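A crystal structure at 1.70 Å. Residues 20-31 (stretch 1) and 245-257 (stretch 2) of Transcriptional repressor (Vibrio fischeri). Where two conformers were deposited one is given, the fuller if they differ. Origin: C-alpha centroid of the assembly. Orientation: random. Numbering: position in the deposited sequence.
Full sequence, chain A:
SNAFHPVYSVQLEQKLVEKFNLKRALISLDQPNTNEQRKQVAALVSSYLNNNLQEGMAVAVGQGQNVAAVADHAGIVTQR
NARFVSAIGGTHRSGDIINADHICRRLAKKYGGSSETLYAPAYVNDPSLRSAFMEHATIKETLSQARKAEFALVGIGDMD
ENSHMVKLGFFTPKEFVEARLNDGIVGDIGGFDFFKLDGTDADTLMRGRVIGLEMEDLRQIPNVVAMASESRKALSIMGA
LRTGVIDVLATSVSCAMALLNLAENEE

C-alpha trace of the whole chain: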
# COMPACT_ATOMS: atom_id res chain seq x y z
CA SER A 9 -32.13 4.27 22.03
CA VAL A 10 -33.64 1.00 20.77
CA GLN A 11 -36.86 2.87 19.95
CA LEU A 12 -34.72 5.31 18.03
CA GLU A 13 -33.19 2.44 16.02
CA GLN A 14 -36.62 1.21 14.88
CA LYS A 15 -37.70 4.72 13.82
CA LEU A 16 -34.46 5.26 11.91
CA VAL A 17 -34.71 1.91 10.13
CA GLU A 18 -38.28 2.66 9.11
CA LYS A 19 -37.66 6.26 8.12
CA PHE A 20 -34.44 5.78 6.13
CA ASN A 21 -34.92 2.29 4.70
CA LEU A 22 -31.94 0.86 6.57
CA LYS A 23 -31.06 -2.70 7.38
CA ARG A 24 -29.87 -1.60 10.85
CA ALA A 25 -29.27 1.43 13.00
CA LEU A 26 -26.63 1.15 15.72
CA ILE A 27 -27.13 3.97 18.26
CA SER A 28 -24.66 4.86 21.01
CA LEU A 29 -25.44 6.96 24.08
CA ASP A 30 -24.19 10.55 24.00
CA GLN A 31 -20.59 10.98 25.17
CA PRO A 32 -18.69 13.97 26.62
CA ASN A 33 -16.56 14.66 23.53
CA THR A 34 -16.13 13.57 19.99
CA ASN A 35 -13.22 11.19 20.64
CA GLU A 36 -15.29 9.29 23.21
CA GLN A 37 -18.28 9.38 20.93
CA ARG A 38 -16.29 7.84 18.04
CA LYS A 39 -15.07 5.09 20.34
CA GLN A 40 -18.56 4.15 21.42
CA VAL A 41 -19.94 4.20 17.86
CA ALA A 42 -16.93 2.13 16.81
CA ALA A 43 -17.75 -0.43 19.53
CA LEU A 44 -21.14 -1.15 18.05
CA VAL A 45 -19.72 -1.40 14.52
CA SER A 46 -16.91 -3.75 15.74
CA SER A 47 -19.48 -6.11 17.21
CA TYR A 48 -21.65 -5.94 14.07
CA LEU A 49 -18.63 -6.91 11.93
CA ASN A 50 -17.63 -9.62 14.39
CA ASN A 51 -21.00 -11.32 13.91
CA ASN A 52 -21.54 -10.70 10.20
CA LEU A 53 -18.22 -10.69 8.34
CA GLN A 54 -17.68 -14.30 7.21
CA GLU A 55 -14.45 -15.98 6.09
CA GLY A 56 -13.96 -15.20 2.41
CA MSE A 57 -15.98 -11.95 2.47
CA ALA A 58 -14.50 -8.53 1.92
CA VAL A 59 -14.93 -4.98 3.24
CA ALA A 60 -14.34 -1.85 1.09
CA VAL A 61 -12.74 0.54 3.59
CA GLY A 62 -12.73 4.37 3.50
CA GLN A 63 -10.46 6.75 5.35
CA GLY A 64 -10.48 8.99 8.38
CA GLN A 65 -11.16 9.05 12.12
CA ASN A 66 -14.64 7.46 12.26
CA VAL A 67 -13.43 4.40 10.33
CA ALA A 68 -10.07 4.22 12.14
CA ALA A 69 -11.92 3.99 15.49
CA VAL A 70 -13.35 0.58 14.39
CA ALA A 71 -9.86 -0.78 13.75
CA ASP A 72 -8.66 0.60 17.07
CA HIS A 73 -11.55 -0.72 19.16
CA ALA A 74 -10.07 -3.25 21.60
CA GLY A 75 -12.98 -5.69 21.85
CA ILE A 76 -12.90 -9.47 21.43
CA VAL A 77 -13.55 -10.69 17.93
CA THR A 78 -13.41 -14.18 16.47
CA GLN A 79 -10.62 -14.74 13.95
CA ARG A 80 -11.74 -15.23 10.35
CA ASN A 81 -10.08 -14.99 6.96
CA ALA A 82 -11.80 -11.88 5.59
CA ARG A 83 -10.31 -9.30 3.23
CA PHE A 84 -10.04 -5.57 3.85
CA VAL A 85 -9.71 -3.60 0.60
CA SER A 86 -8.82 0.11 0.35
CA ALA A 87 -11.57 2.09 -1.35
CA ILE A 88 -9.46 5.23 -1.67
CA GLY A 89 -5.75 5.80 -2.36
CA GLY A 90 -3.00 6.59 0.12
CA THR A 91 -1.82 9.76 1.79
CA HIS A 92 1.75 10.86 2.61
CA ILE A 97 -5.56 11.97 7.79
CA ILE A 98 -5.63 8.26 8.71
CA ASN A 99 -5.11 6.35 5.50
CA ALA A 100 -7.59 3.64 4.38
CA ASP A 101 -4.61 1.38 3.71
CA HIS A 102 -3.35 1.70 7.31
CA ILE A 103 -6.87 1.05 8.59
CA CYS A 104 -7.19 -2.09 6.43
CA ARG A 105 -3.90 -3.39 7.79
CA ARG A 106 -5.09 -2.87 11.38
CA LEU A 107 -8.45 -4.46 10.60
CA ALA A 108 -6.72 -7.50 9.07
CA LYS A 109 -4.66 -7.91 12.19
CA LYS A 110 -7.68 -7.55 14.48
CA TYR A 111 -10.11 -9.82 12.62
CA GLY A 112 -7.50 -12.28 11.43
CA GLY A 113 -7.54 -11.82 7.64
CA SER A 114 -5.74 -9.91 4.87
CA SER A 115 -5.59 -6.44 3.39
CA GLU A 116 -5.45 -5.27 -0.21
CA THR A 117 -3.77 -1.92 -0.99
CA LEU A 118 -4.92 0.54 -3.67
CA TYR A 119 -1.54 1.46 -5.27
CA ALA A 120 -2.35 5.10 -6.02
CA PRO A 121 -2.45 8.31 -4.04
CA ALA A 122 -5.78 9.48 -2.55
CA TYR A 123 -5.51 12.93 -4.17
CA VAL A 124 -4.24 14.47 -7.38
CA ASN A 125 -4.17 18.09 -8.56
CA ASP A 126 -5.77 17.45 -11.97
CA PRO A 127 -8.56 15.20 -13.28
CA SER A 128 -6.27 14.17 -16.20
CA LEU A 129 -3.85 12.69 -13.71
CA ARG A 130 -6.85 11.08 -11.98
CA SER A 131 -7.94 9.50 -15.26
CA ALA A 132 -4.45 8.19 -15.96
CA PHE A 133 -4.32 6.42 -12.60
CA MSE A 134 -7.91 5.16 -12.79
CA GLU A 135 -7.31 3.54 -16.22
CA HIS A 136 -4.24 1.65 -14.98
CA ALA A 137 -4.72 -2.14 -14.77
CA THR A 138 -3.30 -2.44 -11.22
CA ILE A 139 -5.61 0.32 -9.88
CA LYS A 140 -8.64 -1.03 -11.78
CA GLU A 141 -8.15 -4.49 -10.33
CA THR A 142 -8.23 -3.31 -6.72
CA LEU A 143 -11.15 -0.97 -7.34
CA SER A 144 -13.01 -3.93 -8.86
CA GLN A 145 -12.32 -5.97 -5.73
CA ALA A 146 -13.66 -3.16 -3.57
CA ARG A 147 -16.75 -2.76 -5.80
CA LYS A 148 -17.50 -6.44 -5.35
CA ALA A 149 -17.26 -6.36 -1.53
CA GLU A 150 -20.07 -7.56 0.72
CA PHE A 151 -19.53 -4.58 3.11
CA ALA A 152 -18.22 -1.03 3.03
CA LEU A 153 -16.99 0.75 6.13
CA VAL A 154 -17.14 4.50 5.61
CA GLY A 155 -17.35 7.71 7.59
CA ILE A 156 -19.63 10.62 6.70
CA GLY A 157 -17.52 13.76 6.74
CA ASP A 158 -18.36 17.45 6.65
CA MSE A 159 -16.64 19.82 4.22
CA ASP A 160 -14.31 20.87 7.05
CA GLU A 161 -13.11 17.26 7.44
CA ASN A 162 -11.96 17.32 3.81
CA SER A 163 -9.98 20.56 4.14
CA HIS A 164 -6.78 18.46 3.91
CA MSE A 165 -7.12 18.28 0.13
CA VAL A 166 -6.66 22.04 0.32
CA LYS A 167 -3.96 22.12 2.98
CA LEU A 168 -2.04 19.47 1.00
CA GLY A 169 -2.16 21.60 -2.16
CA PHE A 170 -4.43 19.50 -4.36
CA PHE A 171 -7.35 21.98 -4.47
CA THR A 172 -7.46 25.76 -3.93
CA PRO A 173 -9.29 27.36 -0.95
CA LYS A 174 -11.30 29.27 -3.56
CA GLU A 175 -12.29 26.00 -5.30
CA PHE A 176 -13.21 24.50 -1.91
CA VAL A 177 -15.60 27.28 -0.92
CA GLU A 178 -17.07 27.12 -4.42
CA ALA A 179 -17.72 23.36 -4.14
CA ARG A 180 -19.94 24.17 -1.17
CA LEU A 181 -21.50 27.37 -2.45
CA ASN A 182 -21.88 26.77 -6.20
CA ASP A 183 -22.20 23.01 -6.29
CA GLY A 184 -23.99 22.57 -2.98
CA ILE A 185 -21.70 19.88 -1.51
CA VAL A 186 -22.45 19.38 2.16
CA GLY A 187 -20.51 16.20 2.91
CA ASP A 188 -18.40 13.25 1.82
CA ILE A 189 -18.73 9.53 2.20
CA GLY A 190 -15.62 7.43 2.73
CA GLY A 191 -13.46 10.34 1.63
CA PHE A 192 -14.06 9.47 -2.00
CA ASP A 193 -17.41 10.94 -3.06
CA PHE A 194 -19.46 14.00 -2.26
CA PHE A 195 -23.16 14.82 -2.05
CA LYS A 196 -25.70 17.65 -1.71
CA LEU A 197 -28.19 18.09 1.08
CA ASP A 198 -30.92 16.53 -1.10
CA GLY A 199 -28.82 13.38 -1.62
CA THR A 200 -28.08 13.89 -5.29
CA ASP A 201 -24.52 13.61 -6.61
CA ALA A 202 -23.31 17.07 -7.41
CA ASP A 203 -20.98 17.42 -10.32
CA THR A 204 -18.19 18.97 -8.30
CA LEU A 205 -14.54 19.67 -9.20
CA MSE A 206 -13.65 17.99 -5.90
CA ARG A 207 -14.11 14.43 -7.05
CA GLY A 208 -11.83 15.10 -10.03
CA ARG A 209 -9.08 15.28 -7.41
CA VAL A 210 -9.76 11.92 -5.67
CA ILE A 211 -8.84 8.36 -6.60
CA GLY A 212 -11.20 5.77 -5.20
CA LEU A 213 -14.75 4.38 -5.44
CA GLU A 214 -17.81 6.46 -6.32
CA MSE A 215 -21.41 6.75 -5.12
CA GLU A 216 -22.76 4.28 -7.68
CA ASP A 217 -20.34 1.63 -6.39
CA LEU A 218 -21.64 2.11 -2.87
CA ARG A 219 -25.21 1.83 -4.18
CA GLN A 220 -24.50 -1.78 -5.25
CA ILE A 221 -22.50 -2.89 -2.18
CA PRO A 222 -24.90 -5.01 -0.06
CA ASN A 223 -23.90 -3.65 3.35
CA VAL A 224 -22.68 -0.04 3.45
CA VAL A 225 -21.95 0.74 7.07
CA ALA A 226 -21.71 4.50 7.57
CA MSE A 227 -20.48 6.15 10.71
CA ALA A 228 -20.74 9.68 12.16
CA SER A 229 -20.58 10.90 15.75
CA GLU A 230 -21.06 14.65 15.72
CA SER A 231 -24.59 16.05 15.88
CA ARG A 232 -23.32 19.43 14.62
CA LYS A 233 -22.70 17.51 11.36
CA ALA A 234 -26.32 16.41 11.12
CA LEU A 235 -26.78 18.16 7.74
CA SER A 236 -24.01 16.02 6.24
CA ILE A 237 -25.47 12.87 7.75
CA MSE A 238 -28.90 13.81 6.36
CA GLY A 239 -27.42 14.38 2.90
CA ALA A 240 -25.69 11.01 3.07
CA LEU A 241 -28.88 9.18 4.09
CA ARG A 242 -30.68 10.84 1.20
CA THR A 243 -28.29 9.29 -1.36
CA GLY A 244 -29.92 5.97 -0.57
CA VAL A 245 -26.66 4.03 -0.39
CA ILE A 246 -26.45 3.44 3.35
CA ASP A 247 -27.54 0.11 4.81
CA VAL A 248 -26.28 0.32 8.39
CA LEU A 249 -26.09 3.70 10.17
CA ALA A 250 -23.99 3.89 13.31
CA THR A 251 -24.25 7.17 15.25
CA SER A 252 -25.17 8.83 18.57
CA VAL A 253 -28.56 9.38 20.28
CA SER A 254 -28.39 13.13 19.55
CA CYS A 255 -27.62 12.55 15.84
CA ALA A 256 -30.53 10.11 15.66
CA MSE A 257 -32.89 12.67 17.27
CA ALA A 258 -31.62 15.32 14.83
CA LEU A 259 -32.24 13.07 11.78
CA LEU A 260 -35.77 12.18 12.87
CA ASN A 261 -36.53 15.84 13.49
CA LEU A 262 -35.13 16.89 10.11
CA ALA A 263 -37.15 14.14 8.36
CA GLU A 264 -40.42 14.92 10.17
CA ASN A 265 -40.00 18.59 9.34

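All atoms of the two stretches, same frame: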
# COMPACT_ATOMS: atom_id res chain seq x y z
N PHE A 20 -35.52 5.63 7.10
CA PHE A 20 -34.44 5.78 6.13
C PHE A 20 -34.17 4.50 5.33
O PHE A 20 -33.17 4.42 4.63
CB PHE A 20 -33.17 6.30 6.81
CG PHE A 20 -33.34 7.69 7.38
CD1 PHE A 20 -33.50 8.79 6.53
CD2 PHE A 20 -33.37 7.90 8.76
CE1 PHE A 20 -33.67 10.08 7.05
CE2 PHE A 20 -33.54 9.19 9.29
CZ PHE A 20 -33.69 10.27 8.44
N ASN A 21 -35.07 3.53 5.44
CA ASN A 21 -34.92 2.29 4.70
C ASN A 21 -33.58 1.60 4.97
O ASN A 21 -32.89 1.19 4.04
CB ASN A 21 -35.06 2.58 3.22
CG ASN A 21 -36.06 1.70 2.57
OD1 ASN A 21 -35.73 0.62 2.06
ND2 ASN A 21 -37.32 2.14 2.59
N LEU A 22 -33.19 1.49 6.23
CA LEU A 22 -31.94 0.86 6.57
C LEU A 22 -32.17 -0.60 6.85
O LEU A 22 -33.30 -1.03 7.13
CB LEU A 22 -31.36 1.48 7.84
CG LEU A 22 -31.16 3.00 7.74
CD1 LEU A 22 -30.92 3.63 9.13
CD2 LEU A 22 -29.96 3.23 6.84
N LYS A 23 -31.09 -1.35 6.82
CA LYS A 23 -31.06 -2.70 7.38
C LYS A 23 -30.96 -2.66 8.92
O LYS A 23 -31.56 -3.48 9.60
CB LYS A 23 -29.85 -3.46 6.83
CG LYS A 23 -30.05 -3.93 5.38
CD LYS A 23 -28.97 -5.00 4.96
CE LYS A 23 -28.89 -5.26 3.45
NZ LYS A 23 -27.93 -6.40 3.24
N ARG A 24 -30.16 -1.72 9.42
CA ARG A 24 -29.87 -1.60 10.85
C ARG A 24 -29.59 -0.15 11.18
O ARG A 24 -29.19 0.63 10.31
CB ARG A 24 -28.61 -2.41 11.24
CG ARG A 24 -28.76 -3.91 11.35
CD ARG A 24 -29.68 -4.33 12.52
NE ARG A 24 -29.09 -4.16 13.84
CZ ARG A 24 -28.22 -5.00 14.40
NH1 ARG A 24 -27.80 -6.08 13.73
NH2 ARG A 24 -27.75 -4.76 15.62
N ALA A 25 -29.78 0.20 12.45
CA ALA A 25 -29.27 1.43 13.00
C ALA A 25 -28.63 1.05 14.33
O ALA A 25 -29.24 0.31 15.13
CB ALA A 25 -30.40 2.44 13.18
N LEU A 26 -27.39 1.46 14.51
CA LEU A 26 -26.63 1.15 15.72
C LEU A 26 -26.45 2.49 16.46
O LEU A 26 -25.68 3.35 16.02
CB LEU A 26 -25.26 0.58 15.32
CG LEU A 26 -25.36 -0.63 14.36
CD1 LEU A 26 -23.96 -1.12 13.99
CD2 LEU A 26 -26.12 -1.74 15.07
N ILE A 27 -27.12 2.67 17.60
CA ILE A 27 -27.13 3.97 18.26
C ILE A 27 -26.43 3.93 19.61
O ILE A 27 -26.78 3.14 20.50
CB ILE A 27 -28.58 4.47 18.44
CG1 ILE A 27 -29.26 4.63 17.09
CG2 ILE A 27 -28.64 5.78 19.24
CD1 ILE A 27 -28.51 5.55 16.14
N SER A 28 -25.43 4.80 19.77
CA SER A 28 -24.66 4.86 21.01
C SER A 28 -25.13 6.04 21.86
O SER A 28 -25.57 7.09 21.34
CB SER A 28 -23.15 4.96 20.69
OG SER A 28 -22.84 6.21 20.09
N LEU A 29 -25.06 5.88 23.18
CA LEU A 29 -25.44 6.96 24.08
C LEU A 29 -24.51 8.16 23.88
O LEU A 29 -23.34 8.00 23.50
CB LEU A 29 -25.39 6.50 25.53
CG LEU A 29 -26.38 5.36 25.82
CD1 LEU A 29 -26.21 4.87 27.24
CD2 LEU A 29 -27.81 5.84 25.58
N ASP A 30 -25.02 9.36 24.12
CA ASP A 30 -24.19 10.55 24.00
C ASP A 30 -23.01 10.55 24.96
O ASP A 30 -23.14 10.21 26.15
CB ASP A 30 -25.04 11.82 24.24
CG ASP A 30 -26.07 12.06 23.13
OD1 ASP A 30 -25.83 11.64 21.96
OD2 ASP A 30 -27.11 12.70 23.42
N GLN A 31 -21.85 10.95 24.43
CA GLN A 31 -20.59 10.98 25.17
C GLN A 31 -20.09 12.41 25.36
O GLN A 31 -20.55 13.32 24.68
CB GLN A 31 -19.53 10.19 24.39
CG GLN A 31 -19.94 8.75 24.15
CD GLN A 31 -20.12 8.03 25.45
OE1 GLN A 31 -19.30 8.17 26.35
NE2 GLN A 31 -21.22 7.28 25.59
N VAL A 245 -27.62 5.14 -0.35
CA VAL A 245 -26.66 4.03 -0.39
C VAL A 245 -26.39 3.35 0.94
O VAL A 245 -25.75 2.27 0.96
CB VAL A 245 -25.32 4.42 -1.03
CG1 VAL A 245 -25.55 5.05 -2.41
CG2 VAL A 245 -24.57 5.37 -0.13
N ILE A 246 -26.83 3.95 2.03
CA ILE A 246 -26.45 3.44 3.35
C ILE A 246 -27.35 2.30 3.81
O ILE A 246 -28.59 2.41 3.69
CB ILE A 246 -26.47 4.55 4.38
CG1 ILE A 246 -25.42 5.58 4.00
CG2 ILE A 246 -26.15 3.99 5.77
CD1 ILE A 246 -25.46 6.80 4.92
N ASP A 247 -26.75 1.21 4.28
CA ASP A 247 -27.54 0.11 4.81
C ASP A 247 -27.53 0.03 6.34
O ASP A 247 -28.53 -0.35 6.96
CB ASP A 247 -27.06 -1.17 4.19
CG ASP A 247 -27.08 -1.08 2.67
OD1 ASP A 247 -28.22 -0.95 2.13
OD2 ASP A 247 -25.99 -1.08 2.02
N VAL A 248 -26.39 0.35 6.94
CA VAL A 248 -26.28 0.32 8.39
C VAL A 248 -25.75 1.69 8.87
O VAL A 248 -24.66 2.11 8.46
CB VAL A 248 -25.31 -0.76 8.83
CG1 VAL A 248 -25.11 -0.73 10.34
CG2 VAL A 248 -25.78 -2.17 8.36
N LEU A 249 -26.52 2.38 9.70
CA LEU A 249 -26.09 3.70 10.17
C LEU A 249 -25.67 3.55 11.61
O LEU A 249 -26.43 3.05 12.43
CB LEU A 249 -27.25 4.69 10.09
CG LEU A 249 -26.95 6.08 10.66
CD1 LEU A 249 -25.93 6.76 9.75
CD2 LEU A 249 -28.25 6.91 10.77
N ALA A 250 -24.44 3.95 11.94
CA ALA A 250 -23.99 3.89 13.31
C ALA A 250 -23.73 5.36 13.77
O ALA A 250 -22.95 6.06 13.16
CB ALA A 250 -22.69 3.01 13.41
N THR A 251 -24.32 5.77 14.87
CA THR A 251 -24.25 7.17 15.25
C THR A 251 -24.73 7.32 16.69
O THR A 251 -24.95 6.33 17.38
CB THR A 251 -25.06 8.09 14.25
OG1 THR A 251 -24.75 9.48 14.47
CG2 THR A 251 -26.60 7.90 14.41
N SER A 252 -24.84 8.56 17.16
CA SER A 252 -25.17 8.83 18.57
C SER A 252 -26.68 9.07 18.76
O SER A 252 -27.38 9.32 17.78
CB SER A 252 -24.46 10.11 19.03
OG SER A 252 -25.02 11.25 18.39
N VAL A 253 -27.16 9.05 20.00
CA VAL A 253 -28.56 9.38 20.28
C VAL A 253 -28.91 10.77 19.73
O VAL A 253 -29.92 10.96 19.05
CB VAL A 253 -28.87 9.32 21.81
CG1 VAL A 253 -30.23 9.98 22.12
CG2 VAL A 253 -28.86 7.86 22.30
N SER A 254 -28.09 11.77 20.04
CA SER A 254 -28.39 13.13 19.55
C SER A 254 -28.45 13.23 18.02
O SER A 254 -29.33 13.95 17.48
CB SER A 254 -27.41 14.17 20.09
OG SER A 254 -27.75 14.48 21.41
N CYS A 255 -27.53 12.56 17.32
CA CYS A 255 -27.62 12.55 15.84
C CYS A 255 -28.93 11.91 15.39
O CYS A 255 -29.58 12.41 14.47
CB CYS A 255 -26.47 11.80 15.17
SG CYS A 255 -24.89 12.66 15.27
N ALA A 256 -29.30 10.80 16.03
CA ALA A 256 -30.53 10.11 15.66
C ALA A 256 -31.74 11.02 15.83
O ALA A 256 -32.61 11.09 14.96
CB ALA A 256 -30.71 8.84 16.48
N MSE A 257 -31.80 11.71 16.98
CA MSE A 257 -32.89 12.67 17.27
C MSE A 257 -32.91 13.76 16.21
O MSE A 257 -33.98 14.13 15.71
CB MSE A 257 -32.69 13.28 18.65
CG MSE A 257 -32.86 12.27 19.73
SE MSE A 257 -32.54 13.13 21.44
CE MSE A 257 -33.48 11.82 22.56
O HOH W 1 -30.88 4.10 3.09
O HOH W 2 -30.85 -0.86 3.20
O HOH W 3 -30.72 1.77 2.40

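Ile 27 lies at the apolar centre of the contact. Its CG2 is 3.7 Å from CG2 of Val 253, and its CD1 is 4.0 Å from CB of Ala 256. The same CD1 packs 3.5 Å from CG2 of Thr 251. Ile 27 therefore touches both the neighbouring strand and the first turn of the helix that follows it. The side chains of Ala 25 and Leu 249 share this face of the sheet. Leu 22 extends the apolar patch, with CD1 3.9 Å from CB of Leu 249 and CD2 4.0 Å from CG2 of Ile 246. On the other face, Leu 26 CD1 meets Val 248 CG1 at 3.8 Å, and Leu 26 CB lies 4.0 Å from Ala 250 CB.

The backbones hold these side chains in register. Strands 24-28 and 248-252 run parallel, their axes 12° apart. Leu 26 N donates to Leu 249 O at 2.8 Å, and Thr 251 N donates to Leu 26 O at 3.0 Å. Ser 28 N donates to Thr 251 O at 2.9 Å. This alternation is typical of parallel pairing: Leu 26 bonds to the residues flanking its partner, Ala 250. Val 253 N, at the start of the helix, donates to Ser 28 O at 2.9 Å.

Asp 30 forms the polar edge at the helix end. Its OD1 accepts from Ser 254 N at 3.0 Å, and its OD2 accepts from Ser 254 OG at 2.8 Å. One carboxylate thus binds both backbone and side chain of Ser 254. Ser 252 caps the helix from within its own stretch, its OG accepting from Cys 255 N at 3.0 Å.

At the other edge, Asp 247 O accepts from Lys 23 N at 2.8 Å and from Arg 24 N at 3.3 Å. Water 3 bridges Asn 21 O and Ile 246 O, at 2.8 and 2.6 Å from its O.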